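Local coordinates for protein aminofutalosine deaminase (Helicobacter pylori, PDB 7LKK) that deaminates aminofutalosine in the menaquinone pathway as a metal-dependent hydrolase of the amidohydrolase family, and here holds iron and methylthio-coformycin, at residues R343-A357 and E399-E411. Sequence-based numbering, arbitrary orientation.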
loop_
_atom_site.group_PDB
_atom_site.type_symbol
_atom_site.label_atom_id
_atom_site.label_comp_id
_atom_site.label_asym_id
_atom_site.label_seq_id
_atom_site.Cartn_x
_atom_site.Cartn_y
_atom_site.Cartn_z
ATOM N N ARG A 343 1.521 6.411 0.033
ATOM C CA ARG A 343 1.471 5.348 -0.965
ATOM C C ARG A 343 0.169 4.562 -0.869
ATOM O O ARG A 343 -0.401 4.170 -1.895
ATOM C CB ARG A 343 2.677 4.421 -0.812
ATOM C CG ARG A 343 3.968 5.007 -1.371
ATOM C CD ARG A 343 5.116 4.021 -1.272
ATOM N NE ARG A 343 5.645 3.923 0.085
ATOM C CZ ARG A 343 6.588 4.719 0.581
ATOM N NH1 ARG A 343 7.111 5.683 -0.168
ATOM N NH2 ARG A 343 7.006 4.553 1.828
ATOM N N ALA A 344 -0.320 4.321 0.351
ATOM C CA ALA A 344 -1.637 3.711 0.497
ATOM C C ALA A 344 -2.708 4.602 -0.115
ATOM O O ALA A 344 -3.649 4.114 -0.751
ATOM C CB ALA A 344 -1.939 3.442 1.973
ATOM N N PHE A 345 -2.564 5.918 0.060
ATOM C CA PHE A 345 -3.485 6.881 -0.534
ATOM C C PHE A 345 -3.509 6.754 -2.054
ATOM O O PHE A 345 -4.581 6.777 -2.671
ATOM C CB PHE A 345 -3.072 8.291 -0.098
ATOM C CG PHE A 345 -3.974 9.389 -0.586
ATOM C CD1 PHE A 345 -5.195 9.628 0.022
ATOM C CD2 PHE A 345 -3.576 10.215 -1.628
ATOM C CE1 PHE A 345 -6.018 10.655 -0.418
ATOM C CE2 PHE A 345 -4.391 11.238 -2.072
ATOM C CZ PHE A 345 -5.614 11.459 -1.465
ATOM N N LEU A 346 -2.335 6.608 -2.673
ATOM C CA LEU A 346 -2.278 6.438 -4.122
ATOM C C LEU A 346 -3.000 5.169 -4.558
ATOM O O LEU A 346 -3.634 5.140 -5.618
ATOM C CB LEU A 346 -0.824 6.420 -4.591
ATOM C CG LEU A 346 -0.003 7.685 -4.339
ATOM C CD1 LEU A 346 1.424 7.506 -4.848
ATOM C CD2 LEU A 346 -0.659 8.904 -4.983
ATOM N N LEU A 347 -2.920 4.111 -3.747
ATOM C CA LEU A 347 -3.561 2.848 -4.087
ATOM C C LEU A 347 -5.062 2.857 -3.836
ATOM O O LEU A 347 -5.776 2.028 -4.410
ATOM C CB LEU A 347 -2.923 1.707 -3.291
ATOM C CG LEU A 347 -1.454 1.408 -3.591
ATOM C CD1 LEU A 347 -0.886 0.453 -2.556
ATOM C CD2 LEU A 347 -1.300 0.838 -4.993
ATOM N N SER A 348 -5.558 3.779 -3.012
ATOM C CA SER A 348 -6.941 3.762 -2.554
ATOM C C SER A 348 -7.883 4.584 -3.424
ATOM O O SER A 348 -9.090 4.588 -3.162
ATOM C CB SER A 348 -7.016 4.273 -1.110
ATOM O OG SER A 348 -6.211 3.484 -0.250
ATOM N N HIS A 349 -7.379 5.274 -4.444
ATOM C CA HIS A 349 -8.217 6.122 -5.281
ATOM C C HIS A 349 -7.838 5.944 -6.742
ATOM O O HIS A 349 -6.655 5.844 -7.076
ATOM C CB HIS A 349 -8.089 7.592 -4.868
ATOM C CG HIS A 349 -8.336 7.828 -3.411
ATOM N ND1 HIS A 349 -9.587 8.099 -2.904
ATOM C CD2 HIS A 349 -7.493 7.823 -2.352
ATOM C CE1 HIS A 349 -9.504 8.260 -1.595
ATOM N NE2 HIS A 349 -8.244 8.096 -1.234
ATOM N N ASN A 350 -8.850 5.916 -7.610
ATOM C CA ASN A 350 -8.663 5.613 -9.024
ATOM C C ASN A 350 -8.476 6.860 -9.881
ATOM O O ASN A 350 -8.513 6.764 -11.113
ATOM C CB ASN A 350 -9.846 4.787 -9.543
ATOM C CG ASN A 350 -11.126 5.598 -9.656
ATOM O OD1 ASN A 350 -11.280 6.640 -9.017
ATOM N ND2 ASN A 350 -12.059 5.112 -10.467
ATOM N N MET A 351 -8.283 8.019 -9.258
ATOM C CA MET A 351 -7.956 9.236 -9.984
ATOM C C MET A 351 -6.654 9.054 -10.769
ATOM O O MET A 351 -5.779 8.287 -10.357
ATOM C CB MET A 351 -7.826 10.399 -9.001
ATOM C CG MET A 351 -7.582 11.755 -9.625
ATOM S SD MET A 351 -7.387 13.025 -8.370
ATOM C CE MET A 351 -9.017 13.013 -7.629
ATOM N N PRO A 352 -6.518 9.722 -11.939
ATOM C CA PRO A 352 -5.229 9.726 -12.648
ATOM C C PRO A 352 -4.044 9.958 -11.724
ATOM O O PRO A 352 -4.027 10.912 -10.939
ATOM C CB PRO A 352 -5.399 10.868 -13.653
ATOM C CG PRO A 352 -6.855 10.806 -14.001
ATOM C CD PRO A 352 -7.586 10.331 -12.755
ATOM N N LEU A 353 -3.042 9.079 -11.830
ATOM C CA LEU A 353 -2.014 8.980 -10.798
ATOM C C LEU A 353 -1.211 10.269 -10.667
ATOM O O LEU A 353 -0.902 10.702 -9.550
ATOM C CB LEU A 353 -1.096 7.797 -11.101
ATOM C CG LEU A 353 -0.048 7.430 -10.052
ATOM C CD1 LEU A 353 -0.676 7.319 -8.670
ATOM C CD2 LEU A 353 0.641 6.129 -10.440
ATOM N N LEU A 354 -0.860 10.898 -11.791
ATOM C CA LEU A 354 -0.100 12.141 -11.713
ATOM C C LEU A 354 -0.909 13.236 -11.028
ATOM O O LEU A 354 -0.369 14.014 -10.232
ATOM C CB LEU A 354 0.343 12.579 -13.109
ATOM C CG LEU A 354 1.450 11.714 -13.716
ATOM C CD1 LEU A 354 1.745 12.124 -15.151
ATOM C CD2 LEU A 354 2.710 11.771 -12.862
ATOM N N GLU A 355 -2.212 13.299 -11.311
ATOM C CA GLU A 355 -3.070 14.260 -10.625
ATOM C C GLU A 355 -3.203 13.920 -9.146
ATOM O O GLU A 355 -3.179 14.816 -8.292
ATOM C CB GLU A 355 -4.443 14.300 -11.294
ATOM C CG GLU A 355 -5.362 15.391 -10.772
ATOM C CD GLU A 355 -6.780 15.255 -11.293
ATOM O OE1 GLU A 355 -6.980 14.556 -12.310
ATOM O OE2 GLU A 355 -7.695 15.847 -10.681
ATOM N N LEU A 356 -3.331 12.631 -8.824
ATOM C CA LEU A 356 -3.485 12.215 -7.435
ATOM C C LEU A 356 -2.206 12.439 -6.636
ATOM O O LEU A 356 -2.269 12.695 -5.428
ATOM C CB LEU A 356 -3.899 10.742 -7.380
ATOM C CG LEU A 356 -4.284 10.147 -6.024
ATOM C CD1 LEU A 356 -5.470 10.887 -5.440
ATOM C CD2 LEU A 356 -4.590 8.665 -6.164
ATOM N N ALA A 357 -1.045 12.360 -7.291
ATOM C CA ALA A 357 0.216 12.584 -6.591
ATOM C C ALA A 357 0.320 14.020 -6.089
ATOM O O ALA A 357 0.887 14.273 -5.020
ATOM C CB ALA A 357 1.393 12.241 -7.505
ATOM N N GLU A 399 8.146 16.338 -14.633
ATOM C CA GLU A 399 6.748 15.933 -14.571
ATOM C C GLU A 399 6.537 14.647 -13.779
ATOM O O GLU A 399 5.411 14.379 -13.347
ATOM C CB GLU A 399 6.172 15.790 -15.981
ATOM C CG GLU A 399 6.711 14.623 -16.779
ATOM C CD GLU A 399 5.641 13.980 -17.640
ATOM O OE1 GLU A 399 4.788 14.719 -18.178
ATOM O OE2 GLU A 399 5.650 12.737 -17.775
ATOM N N GLN A 400 7.584 13.844 -13.585
ATOM C CA GLN A 400 7.490 12.624 -12.795
ATOM C C GLN A 400 7.982 12.807 -11.365
ATOM O O GLN A 400 7.842 11.881 -10.558
ATOM C CB GLN A 400 8.291 11.495 -13.457
ATOM C CG GLN A 400 7.721 10.990 -14.776
ATOM C CD GLN A 400 6.632 9.957 -14.585
ATOM O OE1 GLN A 400 6.772 9.030 -13.788
ATOM N NE2 GLN A 400 5.540 10.105 -15.325
ATOM N N ALA A 401 8.537 13.978 -11.037
ATOM C CA ALA A 401 9.279 14.150 -9.791
ATOM C C ALA A 401 8.411 13.865 -8.570
ATOM O O ALA A 401 8.837 13.169 -7.642
ATOM C CB ALA A 401 9.855 15.566 -9.720
ATOM N N ILE A 402 7.195 14.415 -8.544
ATOM C CA ILE A 402 6.343 14.277 -7.365
ATOM C C ILE A 402 5.916 12.825 -7.175
ATOM O O ILE A 402 5.944 12.298 -6.056
ATOM C CB ILE A 402 5.130 15.216 -7.473
ATOM C CG1 ILE A 402 5.562 16.669 -7.270
ATOM C CG2 ILE A 402 4.058 14.830 -6.462
ATOM C CD1 ILE A 402 4.537 17.676 -7.729
ATOM N N LEU A 403 5.504 12.160 -8.256
ATOM C CA LEU A 403 5.069 10.770 -8.146
ATOM C C LEU A 403 6.232 9.851 -7.787
ATOM O O LEU A 403 6.110 9.004 -6.895
ATOM C CB LEU A 403 4.405 10.323 -9.447
ATOM C CG LEU A 403 4.093 8.826 -9.560
ATOM C CD1 LEU A 403 3.163 8.374 -8.443
ATOM C CD2 LEU A 403 3.499 8.502 -10.922
ATOM N N GLN A 404 7.373 10.002 -8.471
ATOM C CA GLN A 404 8.531 9.164 -8.167
ATOM C C GLN A 404 9.013 9.390 -6.739
ATOM O O GLN A 404 9.460 8.449 -6.072
ATOM C CB GLN A 404 9.663 9.431 -9.160
ATOM C CG GLN A 404 9.319 9.129 -10.612
ATOM C CD GLN A 404 9.241 7.647 -10.911
ATOM O OE1 GLN A 404 9.718 6.815 -10.137
ATOM N NE2 GLN A 404 8.638 7.308 -12.044
ATOM N N PHE A 405 8.944 10.634 -6.260
ATOM C CA PHE A 405 9.283 10.912 -4.868
ATOM C C PHE A 405 8.383 10.127 -3.920
ATOM O O PHE A 405 8.866 9.464 -2.996
ATOM C CB PHE A 405 9.175 12.411 -4.585
ATOM C CG PHE A 405 9.219 12.753 -3.122
ATOM C CD1 PHE A 405 10.431 12.877 -2.465
ATOM C CD2 PHE A 405 8.050 12.935 -2.400
ATOM C CE1 PHE A 405 10.477 13.185 -1.117
ATOM C CE2 PHE A 405 8.090 13.243 -1.054
ATOM C CZ PHE A 405 9.305 13.368 -0.413
ATOM N N LEU A 406 7.066 10.205 -4.127
ATOM C CA LEU A 406 6.133 9.496 -3.255
ATOM C C LEU A 406 6.346 7.990 -3.310
ATOM O O LEU A 406 6.139 7.295 -2.308
ATOM C CB LEU A 406 4.692 9.842 -3.635
ATOM C CG LEU A 406 4.235 11.271 -3.329
ATOM C CD1 LEU A 406 2.808 11.497 -3.808
ATOM C CD2 LEU A 406 4.358 11.571 -1.842
ATOM N N LEU A 407 6.756 7.467 -4.465
ATOM C CA LEU A 407 6.944 6.028 -4.605
ATOM C C LEU A 407 8.220 5.553 -3.918
ATOM O O LEU A 407 8.246 4.458 -3.346
ATOM C CB LEU A 407 6.964 5.641 -6.084
ATOM C CG LEU A 407 5.639 5.749 -6.838
ATOM C CD1 LEU A 407 5.832 5.394 -8.307
ATOM C CD2 LEU A 407 4.580 4.861 -6.205
ATOM N N HIS A 408 9.285 6.357 -3.957
ATOM C CA HIS A 408 10.594 5.894 -3.524
ATOM C C HIS A 408 11.072 6.477 -2.200
ATOM O O HIS A 408 12.004 5.922 -1.611
ATOM C CB HIS A 408 11.640 6.185 -4.612
ATOM C CG HIS A 408 11.335 5.531 -5.924
ATOM N ND1 HIS A 408 11.304 4.163 -6.083
ATOM C CD2 HIS A 408 11.030 6.057 -7.135
ATOM C CE1 HIS A 408 11.001 3.873 -7.336
ATOM N NE2 HIS A 408 10.830 5.005 -7.995
ATOM N N ALA A 409 10.469 7.562 -1.715
ATOM C CA ALA A 409 10.914 8.159 -0.459
ATOM C C ALA A 409 10.573 7.242 0.713
ATOM O O ALA A 409 9.413 6.867 0.903
ATOM C CB ALA A 409 10.277 9.531 -0.259
ATOM N N LYS A 410 11.587 6.879 1.494
ATOM C CA LYS A 410 11.398 6.041 2.671
ATOM C C LYS A 410 11.901 6.705 3.942
ATOM O O LYS A 410 11.142 6.829 4.911
ATOM C CB LYS A 410 12.075 4.677 2.463
ATOM C CG LYS A 410 11.140 3.641 1.853
ATOM C CD LYS A 410 11.789 2.880 0.709
ATOM C CE LYS A 410 12.812 1.879 1.211
ATOM N NZ LYS A 410 13.412 1.101 0.092
ATOM N N GLU A 411 13.160 7.142 3.972
ATOM C CA GLU A 411 13.734 7.788 5.144
ATOM C C GLU A 411 14.373 9.106 4.734
ATOM O O GLU A 411 15.009 9.197 3.681
ATOM C CB GLU A 411 14.776 6.893 5.826
ATOM C CG GLU A 411 15.410 7.515 7.065
ATOM C CD GLU A 411 16.002 6.482 8.005
ATOM O OE1 GLU A 411 15.418 5.383 8.125
ATOM O OE2 GLU A 411 17.049 6.768 8.624
#
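A knob-into-hole contact, with Leu403 as the knob, joins helix 401-408 to helices 338-348 and 353-364 in this TIM-barrel amidohydrolase, away from the metal site. The axes of the short segments 353-357 and 401-408 approach to 9.0 Å at 75°, and the nearest CA pair between them is Ala357 and Leu403. There CB of Ala357 lies 4.0 Å from CA of Leu403, while CG2 of Ile402 and CD1 of Leu406 also touch the same alanine. Leu403 has its CG anti to the backbone N (chi1 171°), which seats the side chain among four residues, with CB on Ala357, CD1 toward Leu346 and Leu353, and CD2 toward Leu353 and Leu354. Its CD1 meets CG of Leu353 at 3.7 Å, the two side chains crossing at about a right angle, and its CD2 touches CD2 of Leu354 at 3.9 Å. The CD1 methyl of Leu346 reaches CD1 of Leu403 at 4.1 Å and also meets CB of Leu406. The second subunit borders both segments: Gln400 NE2 bonds to its Tyr93 O, and its Arg304 to Leu346 O and Met351 O. Arg343, whose NH2 forms a salt bridge with Asp340, bends at chi3, turning its guanidinium toward the C-terminal end of helix 401-408. Its NH1 donates twice: to Leu406 O at 2.9 Å, more bent and tilted from the guanidinium plane, and within that plane to Ala409 O at 2.8 Å, with an N-H...O angle of 162°.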